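Local coordinates for protein diaminopimelate decarboxylase (Helicobacter pylori, PDB 2QGH) that probably catalyses the pyridoxal-5'-phosphate-dependent decarboxylation of diaminopimelate to L-lysine, the last step of bacterial lysine biosynthesis, at residues Y38-I43 against R403-R408. Numbering follows the deposited sequence.
Sequences YDFDKI and RVIRKR
Ile-405 reaches from a classic beta bulge to the aromatic rings of Tyr-38 and Phe-40, where the beta domain meets the eight-stranded alpha/beta barrel domain, the two-domain architecture of fold type III PLP enzymes. The example illustrates how strands that are not neighbours in a sheet can still meet through side chains: strand 393-397 pairs with both 35-39 and 402-406, and the CA atoms of Tyr-38 and Ile-405 remain 9.3 Å apart. One methyl, Ile-405 CD1, meets both rings. It approaches Tyr-38 CD1 to 3.8 Å, the two side chains crossing at about a right angle, and it lies 4.0 Å from CZ of Phe-40, whose side chain comes from the opposite direction. The isoleucine places CG1 between its own backbone N and carbonyl carbon (chi1 55°), while an extended second torsion (175°) carries CD1 outward to the rings.

Asp-39 is the N-cap residue at the junction of strand and helix, and its OD1 accepts a weak bond from Asp-41 N. Ile-73 and Leu-76 of helix 71-79 also pack on the Phe-40 ring, so the apolar patch continues into the barrel domain. Polar groups border it. Tyr-38 OH is hydrogen-bonded to Glu-394, which also forms a salt bridge with Arg-406; this shared carboxylate links the tyrosine to the bulge. The site is structural packing, with the Tyr-38 side chain about 13 Å from the bound PLP and lysine. Arg-403 passes along the border, bound through NH1 to Glu-398 and through NH2 to Gly-421 O of the second subunit. Its guanidinium has Ile-405 CG2 4.0 Å above one face, offset toward the rim, and its NH1 lies 4.2 Å from Phe-40 CE2.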
ATOM      1  N   TYR A  38      -3.144   4.744  20.168  1.00 23.39           N
ATOM      2  CA  TYR A  38      -4.234   3.823  20.483  1.00 24.41           C
ATOM      3  C   TYR A  38      -4.749   3.895  21.913  1.00 25.13           C
ATOM      4  O   TYR A  38      -3.973   3.776  22.865  1.00 26.16           O
ATOM      5  CB  TYR A  38      -3.808   2.375  20.222  1.00 23.40           C
ATOM      6  CG  TYR A  38      -3.357   2.093  18.809  1.00 24.96           C
ATOM      7  CD1 TYR A  38      -2.048   2.357  18.403  1.00 23.31           C
ATOM      8  CD2 TYR A  38      -4.251   1.585  17.867  1.00 22.87           C
ATOM      9  CE1 TYR A  38      -1.646   2.118  17.091  1.00 22.24           C
ATOM     10  CE2 TYR A  38      -3.863   1.351  16.563  1.00 22.67           C
ATOM     11  CZ  TYR A  38      -2.562   1.617  16.176  1.00 22.15           C
ATOM     12  OH  TYR A  38      -2.198   1.390  14.869  1.00 20.63           O
ATOM     13  N   ASP A  39      -6.059   4.083  22.055  1.00 25.42           N
ATOM     14  CA  ASP A  39      -6.697   4.106  23.372  1.00 24.79           C
ATOM     15  C   ASP A  39      -7.021   2.636  23.601  1.00 22.97           C
ATOM     16  O   ASP A  39      -8.002   2.124  23.072  1.00 21.97           O
ATOM     17  CB  ASP A  39      -8.002   4.902  23.345  1.00 23.25           C
ATOM     18  CG  ASP A  39      -8.591   5.096  24.736  1.00 26.36           C
ATOM     19  OD1 ASP A  39      -8.403   4.215  25.607  1.00 25.55           O
ATOM     20  OD2 ASP A  39      -9.254   6.130  24.958  1.00 27.44           O
ATOM     21  N   PHE A  40      -6.188   1.960  24.378  1.00 23.32           N
ATOM     22  CA  PHE A  40      -6.373   0.543  24.624  1.00 22.62           C
ATOM     23  C   PHE A  40      -7.690   0.137  25.296  1.00 25.75           C
ATOM     24  O   PHE A  40      -8.204  -0.960  25.037  1.00 25.02           O
ATOM     25  CB  PHE A  40      -5.162   0.011  25.396  1.00 21.65           C
ATOM     26  CG  PHE A  40      -4.049  -0.509  24.503  1.00 21.57           C
ATOM     27  CD1 PHE A  40      -3.916  -0.064  23.190  1.00 20.40           C
ATOM     28  CD2 PHE A  40      -3.120  -1.429  24.986  1.00 22.90           C
ATOM     29  CE1 PHE A  40      -2.877  -0.522  22.374  1.00 17.02           C
ATOM     30  CE2 PHE A  40      -2.073  -1.893  24.172  1.00 19.42           C
ATOM     31  CZ  PHE A  40      -1.959  -1.433  22.866  1.00 18.59           C
ATOM     32  N   ASP A  41      -8.246   1.007  26.139  1.00 26.52           N
ATOM     33  CA  ASP A  41      -9.509   0.701  26.810  1.00 27.94           C
ATOM     34  C   ASP A  41     -10.598   0.388  25.802  1.00 28.49           C
ATOM     35  O   ASP A  41     -11.410  -0.521  26.003  1.00 30.51           O
ATOM     36  CB  ASP A  41      -9.985   1.873  27.676  1.00 30.83           C
ATOM     37  CG  ASP A  41      -9.242   1.969  28.991  1.00 32.00           C
ATOM     38  OD1 ASP A  41      -8.744   0.929  29.476  1.00 33.55           O
ATOM     39  OD2 ASP A  41      -9.177   3.086  29.547  1.00 35.82           O
ATOM     40  N   LYS A  42     -10.632   1.157  24.722  1.00 27.42           N
ATOM     41  CA  LYS A  42     -11.630   0.945  23.697  1.00 27.23           C
ATOM     42  C   LYS A  42     -11.474  -0.424  23.044  1.00 26.83           C
ATOM     43  O   LYS A  42     -12.451  -1.010  22.580  1.00 26.84           O
ATOM     44  CB  LYS A  42     -11.539   2.052  22.652  1.00 28.74           C
ATOM     45  CG  LYS A  42     -11.859   3.427  23.215  1.00 29.83           C
ATOM     46  CD  LYS A  42     -11.803   4.477  22.129  1.00 31.14           C
ATOM     47  CE  LYS A  42     -12.049   5.857  22.684  1.00 32.47           C
ATOM     48  NZ  LYS A  42     -12.100   6.855  21.579  1.00 34.31           N
ATOM     49  N   ILE A  43     -10.245  -0.934  23.015  1.00 26.73           N
ATOM     50  CA  ILE A  43      -9.976  -2.242  22.423  1.00 24.99           C
ATOM     51  C   ILE A  43     -10.476  -3.328  23.372  1.00 26.41           C
ATOM     52  O   ILE A  43     -11.071  -4.316  22.943  1.00 25.02           O
ATOM     53  CB  ILE A  43      -8.467  -2.453  22.176  1.00 22.18           C
ATOM     54  CG1 ILE A  43      -7.959  -1.437  21.152  1.00 22.28           C
ATOM     55  CG2 ILE A  43      -8.214  -3.864  21.688  1.00 21.69           C
ATOM     56  CD1 ILE A  43      -6.470  -1.499  20.891  1.00 20.44           C
ATOM     57  N   ARG A 403       2.861   4.825  26.424  1.00 33.56           N
ATOM     58  CA  ARG A 403       4.059   4.055  26.126  1.00 31.54           C
ATOM     59  C   ARG A 403       4.128   3.693  24.638  1.00 30.22           C
ATOM     60  O   ARG A 403       3.101   3.578  23.963  1.00 30.41           O
ATOM     61  CB  ARG A 403       4.091   2.787  26.981  1.00 31.85           C
ATOM     62  CG  ARG A 403       3.080   1.743  26.575  1.00 32.97           C
ATOM     63  CD  ARG A 403       2.767   0.816  27.726  1.00 36.13           C
ATOM     64  NE  ARG A 403       1.929  -0.305  27.312  1.00 36.61           N
ATOM     65  CZ  ARG A 403       2.371  -1.346  26.616  1.00 35.55           C
ATOM     66  NH1 ARG A 403       1.540  -2.319  26.279  1.00 33.81           N
ATOM     67  NH2 ARG A 403       3.651  -1.419  26.266  1.00 33.45           N
ATOM     68  N   VAL A 404       5.347   3.527  24.137  1.00 28.00           N
ATOM     69  CA  VAL A 404       5.581   3.177  22.741  1.00 26.12           C
ATOM     70  C   VAL A 404       5.340   1.693  22.505  1.00 26.06           C
ATOM     71  O   VAL A 404       5.869   0.849  23.236  1.00 25.87           O
ATOM     72  CB  VAL A 404       7.045   3.543  22.316  1.00 26.31           C
ATOM     73  CG1 VAL A 404       7.990   3.325  23.475  1.00 27.22           C
ATOM     74  CG2 VAL A 404       7.490   2.705  21.127  1.00 19.59           C
ATOM     75  N   ILE A 405       4.522   1.374  21.501  1.00 24.68           N
ATOM     76  CA  ILE A 405       4.248  -0.021  21.174  1.00 23.33           C
ATOM     77  C   ILE A 405       4.887  -0.415  19.839  1.00 21.60           C
ATOM     78  O   ILE A 405       4.835  -1.570  19.434  1.00 22.62           O
ATOM     79  CB  ILE A 405       2.727  -0.345  21.200  1.00 23.45           C
ATOM     80  CG1 ILE A 405       1.942   0.582  20.284  1.00 21.56           C
ATOM     81  CG2 ILE A 405       2.213  -0.235  22.633  1.00 26.39           C
ATOM     82  CD1 ILE A 405       0.466   0.207  20.190  1.00 21.86           C
ATOM     83  N   ARG A 406       5.485   0.559  19.162  1.00 20.27           N
ATOM     84  CA  ARG A 406       6.239   0.323  17.925  1.00 20.86           C
ATOM     85  C   ARG A 406       7.159   1.513  17.700  1.00 19.00           C
ATOM     86  O   ARG A 406       6.710   2.627  17.441  1.00 19.82           O
ATOM     87  CB  ARG A 406       5.358   0.144  16.685  1.00 19.16           C
ATOM     88  CG  ARG A 406       6.208  -0.248  15.472  1.00 23.16           C
ATOM     89  CD  ARG A 406       5.412  -0.445  14.187  1.00 24.68           C
ATOM     90  NE  ARG A 406       4.971   0.823  13.610  1.00 29.05           N
ATOM     91  CZ  ARG A 406       4.328   0.932  12.448  1.00 32.49           C
ATOM     92  NH1 ARG A 406       4.047  -0.158  11.733  1.00 33.16           N
ATOM     93  NH2 ARG A 406       3.963   2.128  11.996  1.00 31.34           N
ATOM     94  N   LYS A 407       8.454   1.280  17.804  1.00 18.66           N
ATOM     95  CA  LYS A 407       9.393   2.364  17.611  1.00 19.34           C
ATOM     96  C   LYS A 407       9.347   2.830  16.163  1.00 16.95           C
ATOM     97  O   LYS A 407       9.079   2.041  15.262  1.00 14.43           O
ATOM     98  CB  LYS A 407      10.804   1.907  17.975  1.00 22.16           C
ATOM     99  CG  LYS A 407      11.853   3.011  17.898  1.00 26.30           C
ATOM    100  CD  LYS A 407      11.622   4.081  18.973  1.00 32.17           C
ATOM    101  CE  LYS A 407      10.460   5.048  18.676  1.00 32.33           C
ATOM    102  NZ  LYS A 407      10.719   6.036  17.587  1.00 31.51           N
ATOM    103  N   ARG A 408       9.587   4.116  15.938  1.00 17.88           N
ATOM    104  CA  ARG A 408       9.585   4.629  14.577  1.00 17.58           C
ATOM    105  C   ARG A 408      10.792   4.068  13.837  1.00 18.48           C
ATOM    106  O   ARG A 408      11.840   3.814  14.427  1.00 18.73           O
ATOM    107  CB  ARG A 408       9.650   6.150  14.556  1.00 17.88           C
ATOM    108  CG  ARG A 408       9.379   6.729  13.172  1.00 18.34           C
ATOM    109  CD  ARG A 408       9.731   8.196  13.103  1.00 20.22           C
ATOM    110  NE  ARG A 408       9.096   8.945  14.181  1.00 27.49           N
ATOM    111  CZ  ARG A 408       7.790   9.199  14.278  1.00 28.98           C
ATOM    112  NH1 ARG A 408       6.931   8.771  13.351  1.00 22.31           N
ATOM    113  NH2 ARG A 408       7.344   9.886  15.325  1.00 30.36           N
TER